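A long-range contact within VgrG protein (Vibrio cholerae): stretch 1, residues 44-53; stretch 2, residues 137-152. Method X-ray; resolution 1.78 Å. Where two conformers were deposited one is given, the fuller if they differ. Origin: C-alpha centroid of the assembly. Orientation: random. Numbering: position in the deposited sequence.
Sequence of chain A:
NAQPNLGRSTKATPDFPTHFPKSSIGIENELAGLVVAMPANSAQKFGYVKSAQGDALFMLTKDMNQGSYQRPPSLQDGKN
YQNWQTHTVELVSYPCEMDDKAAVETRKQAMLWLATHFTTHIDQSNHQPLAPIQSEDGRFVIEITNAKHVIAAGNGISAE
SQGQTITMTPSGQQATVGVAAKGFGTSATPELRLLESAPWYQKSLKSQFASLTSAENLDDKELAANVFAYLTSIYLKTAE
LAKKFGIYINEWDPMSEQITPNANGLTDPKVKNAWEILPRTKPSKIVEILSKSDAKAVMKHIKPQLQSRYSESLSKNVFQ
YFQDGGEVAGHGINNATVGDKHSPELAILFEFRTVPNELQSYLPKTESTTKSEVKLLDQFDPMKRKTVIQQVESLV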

# COMPACT_ATOMS: atom_id res chain seq x y z
N GLN A 44 -9.50 -9.53 -6.80
CA GLN A 44 -8.99 -8.25 -7.27
C GLN A 44 -8.10 -8.40 -8.52
O GLN A 44 -8.20 -7.60 -9.43
CB GLN A 44 -8.26 -7.49 -6.15
CG GLN A 44 -9.00 -7.43 -4.79
CD GLN A 44 -10.36 -6.76 -4.82
OE1 GLN A 44 -11.36 -7.32 -4.36
NE2 GLN A 44 -10.42 -5.54 -5.33
N LYS A 45 -7.26 -9.45 -8.57
CA LYS A 45 -6.35 -9.69 -9.68
C LYS A 45 -7.00 -10.43 -10.84
O LYS A 45 -7.65 -11.45 -10.61
CB LYS A 45 -5.11 -10.48 -9.20
CG LYS A 45 -4.15 -9.65 -8.35
CD LYS A 45 -4.36 -9.80 -6.85
CE LYS A 45 -3.39 -10.77 -6.24
NZ LYS A 45 -2.95 -10.34 -4.89
N PHE A 46 -6.84 -9.91 -12.08
CA PHE A 46 -7.37 -10.58 -13.27
C PHE A 46 -6.30 -10.92 -14.30
O PHE A 46 -6.56 -11.60 -15.29
CB PHE A 46 -8.58 -9.84 -13.89
CG PHE A 46 -8.30 -8.48 -14.48
CD1 PHE A 46 -8.35 -7.34 -13.69
CD2 PHE A 46 -8.05 -8.33 -15.84
CE1 PHE A 46 -8.13 -6.07 -14.24
CE2 PHE A 46 -7.84 -7.06 -16.40
CZ PHE A 46 -7.87 -5.94 -15.59
N GLY A 47 -5.07 -10.49 -14.01
CA GLY A 47 -3.94 -10.78 -14.88
C GLY A 47 -2.65 -10.15 -14.41
O GLY A 47 -2.60 -9.52 -13.35
N TYR A 48 -1.61 -10.33 -15.21
CA TYR A 48 -0.31 -9.75 -14.94
C TYR A 48 0.51 -9.62 -16.21
O TYR A 48 0.21 -10.25 -17.23
CB TYR A 48 0.47 -10.50 -13.82
CG TYR A 48 0.86 -11.93 -14.16
CD1 TYR A 48 -0.03 -12.98 -13.97
CD2 TYR A 48 2.15 -12.23 -14.59
CE1 TYR A 48 0.33 -14.30 -14.24
CE2 TYR A 48 2.52 -13.55 -14.87
CZ TYR A 48 1.62 -14.58 -14.68
OH TYR A 48 1.97 -15.87 -14.94
N VAL A 49 1.51 -8.74 -16.15
CA VAL A 49 2.44 -8.52 -17.25
C VAL A 49 3.80 -8.94 -16.77
O VAL A 49 4.21 -8.57 -15.66
CB VAL A 49 2.39 -7.06 -17.78
CG1 VAL A 49 3.59 -6.75 -18.70
CG2 VAL A 49 1.08 -6.80 -18.52
N LYS A 50 4.49 -9.74 -17.59
CA LYS A 50 5.84 -10.18 -17.27
C LYS A 50 6.79 -9.84 -18.42
O LYS A 50 6.34 -9.54 -19.53
CB LYS A 50 5.85 -11.70 -16.95
CG LYS A 50 5.49 -12.61 -18.12
CD LYS A 50 5.39 -14.07 -17.71
CE LYS A 50 5.09 -14.95 -18.90
NZ LYS A 50 4.83 -16.37 -18.51
N SER A 51 8.10 -9.91 -18.17
CA SER A 51 9.06 -9.71 -19.25
C SER A 51 9.07 -11.02 -20.04
O SER A 51 8.62 -12.05 -19.52
CB SER A 51 10.45 -9.44 -18.68
OG SER A 51 10.94 -10.58 -17.99
N ALA A 52 9.58 -11.00 -21.28
CA ALA A 52 9.69 -12.22 -22.10
C ALA A 52 10.55 -13.28 -21.40
O ALA A 52 10.32 -14.48 -21.58
CB ALA A 52 10.28 -11.87 -23.45
N GLN A 53 11.50 -12.83 -20.56
CA GLN A 53 12.40 -13.67 -19.75
C GLN A 53 11.65 -14.40 -18.61
O GLN A 53 12.20 -15.34 -18.02
CB GLN A 53 13.57 -12.84 -19.19
CG GLN A 53 14.57 -12.34 -20.24
CD GLN A 53 14.06 -11.21 -21.11
OE1 GLN A 53 13.51 -10.21 -20.63
NE2 GLN A 53 14.22 -11.35 -22.42
N ASP A 137 7.30 -5.81 -29.92
CA ASP A 137 8.77 -5.85 -29.79
C ASP A 137 9.28 -7.08 -29.02
O ASP A 137 10.49 -7.25 -28.88
CB ASP A 137 9.31 -4.54 -29.19
CG ASP A 137 8.76 -4.16 -27.82
OD1 ASP A 137 8.16 -5.02 -27.15
OD2 ASP A 137 8.98 -3.00 -27.40
N GLY A 138 8.36 -7.91 -28.53
CA GLY A 138 8.66 -9.11 -27.78
C GLY A 138 9.14 -8.90 -26.35
O GLY A 138 9.46 -9.88 -25.69
N ARG A 139 9.17 -7.64 -25.85
CA ARG A 139 9.65 -7.33 -24.49
C ARG A 139 8.69 -7.81 -23.40
O ARG A 139 9.16 -8.20 -22.33
CB ARG A 139 9.87 -5.81 -24.27
CG ARG A 139 10.83 -5.12 -25.23
CD ARG A 139 11.70 -4.10 -24.53
NE ARG A 139 11.14 -2.75 -24.52
CZ ARG A 139 11.25 -1.91 -23.49
NH1 ARG A 139 11.85 -2.28 -22.37
NH2 ARG A 139 10.73 -0.69 -23.57
N PHE A 140 7.36 -7.66 -23.63
CA PHE A 140 6.34 -7.91 -22.62
C PHE A 140 5.28 -8.92 -22.99
O PHE A 140 4.91 -9.05 -24.16
CB PHE A 140 5.67 -6.57 -22.21
CG PHE A 140 6.66 -5.44 -22.00
CD1 PHE A 140 7.62 -5.52 -21.00
CD2 PHE A 140 6.63 -4.31 -22.80
CE1 PHE A 140 8.56 -4.49 -20.82
CE2 PHE A 140 7.54 -3.27 -22.61
CZ PHE A 140 8.49 -3.36 -21.61
N VAL A 141 4.79 -9.64 -21.98
CA VAL A 141 3.80 -10.70 -22.13
C VAL A 141 2.66 -10.48 -21.13
O VAL A 141 2.91 -10.31 -19.94
CB VAL A 141 4.43 -12.12 -21.94
CG1 VAL A 141 3.37 -13.22 -21.96
CG2 VAL A 141 5.52 -12.40 -22.97
N ILE A 142 1.41 -10.51 -21.63
CA ILE A 142 0.22 -10.43 -20.79
C ILE A 142 -0.21 -11.86 -20.49
O ILE A 142 -0.33 -12.67 -21.41
CB ILE A 142 -0.97 -9.67 -21.47
CG1 ILE A 142 -0.62 -8.21 -21.79
CG2 ILE A 142 -2.23 -9.75 -20.60
CD1 ILE A 142 -1.67 -7.50 -22.76
N GLU A 143 -0.48 -12.14 -19.22
CA GLU A 143 -1.03 -13.41 -18.77
C GLU A 143 -2.38 -13.05 -18.16
O GLU A 143 -2.46 -12.08 -17.40
CB GLU A 143 -0.14 -14.07 -17.72
CG GLU A 143 1.18 -14.60 -18.26
CD GLU A 143 1.13 -15.92 -19.01
OE1 GLU A 143 2.17 -16.30 -19.59
OE2 GLU A 143 0.06 -16.58 -19.02
N ILE A 144 -3.45 -13.78 -18.52
CA ILE A 144 -4.80 -13.55 -17.99
C ILE A 144 -5.12 -14.64 -16.98
O ILE A 144 -5.16 -15.82 -17.34
CB ILE A 144 -5.87 -13.43 -19.13
CG1 ILE A 144 -5.59 -12.23 -20.07
CG2 ILE A 144 -7.31 -13.41 -18.56
CD1 ILE A 144 -5.55 -10.83 -19.39
N THR A 145 -5.37 -14.26 -15.73
CA THR A 145 -5.68 -15.21 -14.66
C THR A 145 -7.16 -15.34 -14.38
O THR A 145 -7.60 -16.36 -13.85
CB THR A 145 -4.83 -14.94 -13.43
OG1 THR A 145 -5.13 -13.63 -12.97
CG2 THR A 145 -3.34 -15.09 -13.73
N ASN A 146 -7.95 -14.32 -14.78
CA ASN A 146 -9.40 -14.37 -14.70
C ASN A 146 -9.97 -13.91 -16.04
O ASN A 146 -10.05 -12.71 -16.31
CB ASN A 146 -9.97 -13.58 -13.52
CG ASN A 146 -11.46 -13.79 -13.33
OD1 ASN A 146 -12.13 -14.50 -14.09
ND2 ASN A 146 -12.02 -13.18 -12.30
N ALA A 147 -10.34 -14.88 -16.89
CA ALA A 147 -10.90 -14.62 -18.21
C ALA A 147 -12.32 -14.05 -18.13
O ALA A 147 -12.81 -13.50 -19.12
CB ALA A 147 -10.88 -15.89 -19.06
N LYS A 148 -12.98 -14.18 -16.96
CA LYS A 148 -14.33 -13.67 -16.72
C LYS A 148 -14.27 -12.17 -16.42
O LYS A 148 -14.50 -11.74 -15.29
CB LYS A 148 -15.03 -14.47 -15.61
CG LYS A 148 -16.37 -15.05 -16.04
CD LYS A 148 -16.95 -16.00 -15.00
CE LYS A 148 -18.38 -16.35 -15.31
NZ LYS A 148 -19.31 -15.31 -14.80
N HIS A 149 -13.92 -11.39 -17.44
CA HIS A 149 -13.84 -9.93 -17.38
C HIS A 149 -14.04 -9.34 -18.76
O HIS A 149 -13.92 -10.05 -19.76
CB HIS A 149 -12.47 -9.46 -16.79
CG HIS A 149 -11.34 -9.47 -17.78
ND1 HIS A 149 -10.55 -10.60 -17.96
CD2 HIS A 149 -10.92 -8.51 -18.64
CE1 HIS A 149 -9.68 -10.29 -18.91
NE2 HIS A 149 -9.86 -9.04 -19.35
N VAL A 150 -14.31 -8.03 -18.82
CA VAL A 150 -14.35 -7.26 -20.06
C VAL A 150 -13.68 -5.92 -19.79
O VAL A 150 -13.72 -5.42 -18.66
CB VAL A 150 -15.76 -7.08 -20.72
CG1 VAL A 150 -16.34 -8.41 -21.18
CG2 VAL A 150 -16.74 -6.33 -19.82
N ILE A 151 -13.08 -5.35 -20.83
CA ILE A 151 -12.46 -4.02 -20.76
C ILE A 151 -13.33 -3.11 -21.62
O ILE A 151 -13.62 -3.45 -22.77
CB ILE A 151 -10.98 -4.04 -21.26
CG1 ILE A 151 -10.09 -4.98 -20.41
CG2 ILE A 151 -10.40 -2.60 -21.36
CD1 ILE A 151 -9.89 -4.56 -18.91
N ALA A 152 -13.72 -1.95 -21.08
CA ALA A 152 -14.56 -1.01 -21.81
C ALA A 152 -14.10 0.42 -21.63
O ALA A 152 -13.67 0.81 -20.54
CB ALA A 152 -16.02 -1.15 -21.40
O HOH W 1 -10.35 -11.61 -10.75
O HOH W 2 -7.08 -13.97 -10.84

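The strongest polar contact between side chains is the salt bridge from Lys50 NZ to Glu143 OE1, at 2.9 Å. Lys50 leaves the backbone with chi1 at 65° (p) and then runs fully extended, chi2 to chi4 all t, while Glu143 folds back with chi1 and chi2 both m, so that the charged ends meet. Both residues are only partly exposed, and each contributes aliphatic carbons to the same face of the sheet, four methylenes from Lys50 and two from Glu143.

Beneath this bridge lies an antiparallel ladder. The axes of strands 45-51 and 140-144 approach to 4.6 Å, and their N-to-C directions differ by 153°. Two hydrogen-bonded pairs anchor it. Tyr48 N donates to Glu143 O at 2.9 Å, and Glu143 N returns a bond to Tyr48 O at 2.8 Å with a nearly linear N-H...O angle of 174°. One repeat along, Lys50 N to Val141 O and Val141 N to Lys50 O are both 2.9 Å, with angles of 165° and 157°. Between them, the non-hydrogen-bonded pair Val49 and Ile142 brings its CA atoms to 4.6 Å, and Val49 CA lies 3.3 Å from Val141 O in a CA-H...O contact.

Past each end of this regular section the bonding continues in altered form. Ala52 N donates to Arg139 O at 3.0 Å, with a more bent angle of 141°. At the other end Phe46 O accepts two bonds, from Thr145 N at 2.9 Å and from Asn146 N at 3.1 Å; the second is the straighter, 162° against 143°. Two waters reinforce this end by sharing Lys45 O as acceptor. Water 1 lies 2.7 Å from Lys45 O and accepts from Asn146 ND2 at 2.8 Å; water 2 lies 2.6 Å from Lys45 O and 2.9 Å from Thr145 OG1.

Gly47 suits its close pairing with Ile144. An ideal CB on Gly47 would fall 2.7 Å from Glu143 O, a clash, and 3.4 Å from Ile144 CD1, which is tight.

Packing differs between the two faces. On the face bearing the salt bridge, Glu143 CB sits over the Tyr48 ring, 3.7 Å from its centroid and 19° off the normal, a CH-pi contact, while Thr145 CG2 approaches the ring edge, 3.8 Å from Tyr48 CE1. Lys50 CE also packs against Val141 CG1 at 3.9 Å, so its methylenes serve as apolar surface. On the face shared by Val49 and Ile142 the contact is apolar, Val49 CG2 lying 3.9 Å from Ile142 CG1. Val49 CG1 also lies 4.1 Å from Phe140 CB, although the Phe140 side chain points away overall.

Phe46 is buried and loses 119 Å² to the other stretch. Its ring meets that of His149 obliquely, centroids 4.8 Å apart and planes at 44°, and Phe46 CE2 reaches Ile151 CD1 at 4.1 Å. His149 is steadied by its ND1, which donates to Asn146 O at 2.7 Å. Altogether the two stretches bury 818 Å², both sides summed.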